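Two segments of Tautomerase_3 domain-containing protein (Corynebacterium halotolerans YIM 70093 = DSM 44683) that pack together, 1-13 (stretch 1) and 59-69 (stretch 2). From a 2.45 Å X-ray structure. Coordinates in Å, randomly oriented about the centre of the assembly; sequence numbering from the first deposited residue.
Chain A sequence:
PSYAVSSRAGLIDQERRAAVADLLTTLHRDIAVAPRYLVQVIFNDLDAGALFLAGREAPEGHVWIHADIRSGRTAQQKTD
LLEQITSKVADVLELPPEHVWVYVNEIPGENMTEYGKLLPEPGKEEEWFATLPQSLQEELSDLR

Stretch 1, residues 1-13: PSYAVSSRAGLID
Stretch 2, residues 59-69: PEGHVWIHADI

Strands 2-8 and 63-69 lie side by side and run antiparallel, their axes 166° apart and 4.6 Å at closest approach. Phi is mostly -90° to -135° and psi 115° to 135°. Ser-2 pairs with Asp-68, Ala-4 with His-66 and Ser-6 with Trp-64, each through two backbone hydrogen bonds. Ser-2 N to Asp-68 O is 3.2 Å and Asp-68 N to Ser-2 O 3.0 Å. Ala-4 N to His-66 O is 2.7 Å and His-66 N to Ala-4 O 2.8 Å. Ser-6 N to Trp-64 O is 2.7 Å and Trp-64 N to Ser-6 O 2.9 Å. Between them, Tyr-3 faces Ala-67 and Val-5 faces Ile-65, with CA atoms 4.4 and 4.6 Å apart.

One face carries Tyr-3, Val-5, Ala-67, Ile-65 and Val-63. The small Ala-67 leaves a hollow for the Tyr-3 ring (chi1 m, chi2 85°); Tyr-3 CE2 lies 3.4 Å from Ala-67 CB. Ile-65 CG2 sits at the ring edge, 4.1 Å from Tyr-3 CD2. Ile-65 (m, m) brings its CD1 to 3.4 Å from Val-5 CG2. Val-5 (t) also sets its CG1 3.7 Å from Val-63 CG1. Ile-65 borders the ring; Val-5 and Val-63 carry the apolar packing on along the same face.

The other face carries Ser-2, Ala-4, Ser-6, Trp-64, His-66 and Asp-68. Here small residues of the first strand lie opposite larger ones. Ser-6 OG (chi1 m) is 4.0 Å from Trp-64 CE3. His-66 (t) makes a weak bond along its own strand, NE2 to Asp-68 OD1 at 3.4 Å.

At the end of the strand, a type II turn runs from Arg-8 to Leu-11, closed by Leu-11 N to Arg-8 O at 2.8 Å. Gly-10 suits its phi of 101°. Leu-11 (t, p) points toward stretch 2; its CD2 packs 3.5 Å from Val-63 CG2. The contact buries 803 Å² in total.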

# COMPACT_ATOMS: atom_id res chain seq x y z
N PRO A 1 -8.42 9.97 -4.36
CA PRO A 1 -7.55 9.07 -5.13
C PRO A 1 -6.08 9.38 -5.00
O PRO A 1 -5.68 10.51 -5.29
CB PRO A 1 -7.99 9.29 -6.57
CG PRO A 1 -8.50 10.70 -6.58
CD PRO A 1 -9.16 10.89 -5.25
N SER A 2 -5.28 8.40 -4.59
CA SER A 2 -3.83 8.54 -4.55
C SER A 2 -3.23 7.43 -5.40
O SER A 2 -3.46 6.25 -5.13
CB SER A 2 -3.27 8.48 -3.13
OG SER A 2 -3.48 7.20 -2.57
N TYR A 3 -2.53 7.82 -6.45
CA TYR A 3 -1.76 6.90 -7.27
C TYR A 3 -0.33 6.82 -6.75
O TYR A 3 0.36 7.84 -6.67
CB TYR A 3 -1.77 7.35 -8.73
CG TYR A 3 -3.14 7.25 -9.35
CD1 TYR A 3 -4.06 8.28 -9.21
CD2 TYR A 3 -3.51 6.12 -10.06
CE1 TYR A 3 -5.31 8.19 -9.77
CE2 TYR A 3 -4.76 6.02 -10.63
CZ TYR A 3 -5.66 7.06 -10.47
OH TYR A 3 -6.91 6.97 -11.03
N ALA A 4 0.10 5.62 -6.38
CA ALA A 4 1.50 5.37 -6.08
C ALA A 4 2.12 4.64 -7.26
O ALA A 4 1.57 3.66 -7.75
CB ALA A 4 1.65 4.59 -4.78
N VAL A 5 3.24 5.16 -7.75
CA VAL A 5 3.89 4.66 -8.95
C VAL A 5 5.26 4.17 -8.54
O VAL A 5 6.09 4.96 -8.05
CB VAL A 5 4.02 5.74 -10.03
CG1 VAL A 5 4.80 5.20 -11.21
CG2 VAL A 5 2.64 6.30 -10.45
N SER A 6 5.51 2.88 -8.71
CA SER A 6 6.77 2.28 -8.31
C SER A 6 7.56 1.92 -9.55
O SER A 6 7.03 1.26 -10.46
CB SER A 6 6.55 1.03 -7.46
OG SER A 6 6.00 1.39 -6.20
N SER A 7 8.83 2.35 -9.59
CA SER A 7 9.74 2.07 -10.69
C SER A 7 11.16 2.23 -10.18
O SER A 7 11.40 2.91 -9.18
CB SER A 7 9.51 3.00 -11.88
OG SER A 7 9.71 4.35 -11.51
N ARG A 8 12.10 1.58 -10.88
CA ARG A 8 13.53 1.77 -10.63
C ARG A 8 13.87 3.25 -10.63
O ARG A 8 13.54 3.98 -11.57
CB ARG A 8 14.34 1.05 -11.70
CG ARG A 8 15.82 1.39 -11.69
CD ARG A 8 16.63 0.50 -10.79
NE ARG A 8 17.99 0.33 -11.31
CZ ARG A 8 19.00 1.18 -11.07
NH1 ARG A 8 18.80 2.24 -10.29
NH2 ARG A 8 20.20 0.95 -11.59
N ALA A 9 14.50 3.71 -9.55
CA ALA A 9 15.00 5.08 -9.51
C ALA A 9 15.79 5.37 -10.78
O ALA A 9 16.71 4.63 -11.14
CB ALA A 9 15.87 5.30 -8.28
N GLY A 10 15.42 6.46 -11.44
CA GLY A 10 16.03 6.85 -12.68
C GLY A 10 15.20 6.53 -13.90
O GLY A 10 15.43 7.11 -14.97
N LEU A 11 14.22 5.63 -13.78
CA LEU A 11 13.40 5.31 -14.95
C LEU A 11 12.53 6.48 -15.36
O LEU A 11 12.35 6.73 -16.56
CB LEU A 11 12.55 4.07 -14.70
CG LEU A 11 11.58 3.75 -15.85
CD1 LEU A 11 12.37 3.26 -17.06
CD2 LEU A 11 10.57 2.69 -15.40
N ILE A 12 11.96 7.20 -14.40
CA ILE A 12 11.06 8.29 -14.71
C ILE A 12 11.75 9.59 -14.31
O ILE A 12 11.81 9.93 -13.12
CB ILE A 12 9.71 8.13 -14.00
CG1 ILE A 12 9.21 6.69 -14.23
CG2 ILE A 12 8.72 9.16 -14.54
CD1 ILE A 12 7.84 6.32 -13.60
N ASP A 13 12.30 10.29 -15.32
CA ASP A 13 12.62 11.73 -15.32
C ASP A 13 11.77 12.57 -14.38
O ASP A 13 10.61 12.24 -14.13
CB ASP A 13 12.35 12.33 -16.71
CG ASP A 13 13.56 12.49 -17.53
OD1 ASP A 13 14.66 12.30 -16.99
OD2 ASP A 13 13.40 12.78 -18.74
N PRO A 59 13.06 -6.45 -15.70
CA PRO A 59 13.68 -5.51 -16.64
C PRO A 59 13.60 -4.11 -16.07
O PRO A 59 12.70 -3.78 -15.30
CB PRO A 59 12.82 -5.64 -17.90
CG PRO A 59 11.49 -6.11 -17.40
CD PRO A 59 11.80 -7.00 -16.22
N GLU A 60 14.55 -3.27 -16.48
CA GLU A 60 14.60 -1.90 -15.98
C GLU A 60 13.29 -1.17 -16.30
O GLU A 60 12.76 -0.44 -15.45
CB GLU A 60 15.83 -1.19 -16.56
CG GLU A 60 16.35 -0.01 -15.75
CD GLU A 60 16.07 1.35 -16.38
OE1 GLU A 60 15.74 1.38 -17.59
OE2 GLU A 60 16.20 2.38 -15.66
N GLY A 61 12.76 -1.38 -17.50
CA GLY A 61 11.53 -0.75 -17.93
C GLY A 61 10.29 -1.44 -17.42
O GLY A 61 9.52 -2.00 -18.20
N HIS A 62 10.09 -1.41 -16.11
CA HIS A 62 8.91 -2.00 -15.48
C HIS A 62 8.36 -1.00 -14.47
O HIS A 62 9.11 -0.43 -13.67
CB HIS A 62 9.24 -3.32 -14.79
CG HIS A 62 8.04 -3.98 -14.19
ND1 HIS A 62 7.18 -4.77 -14.92
CD2 HIS A 62 7.54 -3.95 -12.93
CE1 HIS A 62 6.21 -5.20 -14.14
NE2 HIS A 62 6.40 -4.72 -12.92
N VAL A 63 7.04 -0.80 -14.51
CA VAL A 63 6.37 0.16 -13.65
C VAL A 63 5.15 -0.52 -13.02
O VAL A 63 4.40 -1.22 -13.71
CB VAL A 63 5.94 1.41 -14.44
CG1 VAL A 63 5.07 2.31 -13.57
CG2 VAL A 63 7.14 2.15 -14.95
N TRP A 64 4.96 -0.31 -11.73
CA TRP A 64 3.77 -0.78 -11.04
C TRP A 64 3.01 0.43 -10.51
O TRP A 64 3.61 1.29 -9.86
CB TRP A 64 4.11 -1.73 -9.88
CG TRP A 64 2.89 -2.25 -9.12
CD1 TRP A 64 1.79 -2.89 -9.65
CD2 TRP A 64 2.66 -2.18 -7.71
NE1 TRP A 64 0.90 -3.23 -8.65
CE2 TRP A 64 1.41 -2.80 -7.46
CE3 TRP A 64 3.38 -1.66 -6.64
CZ2 TRP A 64 0.88 -2.90 -6.17
CZ3 TRP A 64 2.85 -1.76 -5.37
CH2 TRP A 64 1.61 -2.37 -5.14
N ILE A 65 1.72 0.50 -10.82
CA ILE A 65 0.86 1.60 -10.42
C ILE A 65 -0.15 1.03 -9.42
O ILE A 65 -0.92 0.13 -9.78
CB ILE A 65 0.11 2.20 -11.63
CG1 ILE A 65 1.07 2.54 -12.76
CG2 ILE A 65 -0.65 3.44 -11.21
CD1 ILE A 65 1.65 3.88 -12.69
N HIS A 66 -0.16 1.56 -8.20
CA HIS A 66 -1.16 1.21 -7.19
C HIS A 66 -2.05 2.41 -6.93
O HIS A 66 -1.57 3.45 -6.49
CB HIS A 66 -0.55 0.76 -5.87
CG HIS A 66 -1.59 0.37 -4.86
ND1 HIS A 66 -2.01 -0.92 -4.66
CD2 HIS A 66 -2.34 1.14 -4.03
CE1 HIS A 66 -2.94 -0.95 -3.73
NE2 HIS A 66 -3.16 0.29 -3.33
N ALA A 67 -3.35 2.24 -7.14
CA ALA A 67 -4.30 3.33 -7.00
C ALA A 67 -5.28 3.04 -5.88
O ALA A 67 -5.89 1.98 -5.87
CB ALA A 67 -5.04 3.53 -8.32
N ASP A 68 -5.46 3.99 -4.97
CA ASP A 68 -6.52 3.88 -3.96
C ASP A 68 -7.65 4.81 -4.40
O ASP A 68 -7.46 6.03 -4.49
CB ASP A 68 -6.02 4.23 -2.56
CG ASP A 68 -5.06 3.17 -1.94
OD1 ASP A 68 -5.51 2.06 -1.57
OD2 ASP A 68 -3.84 3.47 -1.78
N ILE A 69 -8.81 4.23 -4.70
CA ILE A 69 -9.98 4.98 -5.15
C ILE A 69 -11.17 4.62 -4.26
O ILE A 69 -11.19 3.59 -3.57
CB ILE A 69 -10.34 4.71 -6.63
CG1 ILE A 69 -10.96 3.31 -6.77
CG2 ILE A 69 -9.11 4.90 -7.53
CD1 ILE A 69 -11.63 3.11 -8.09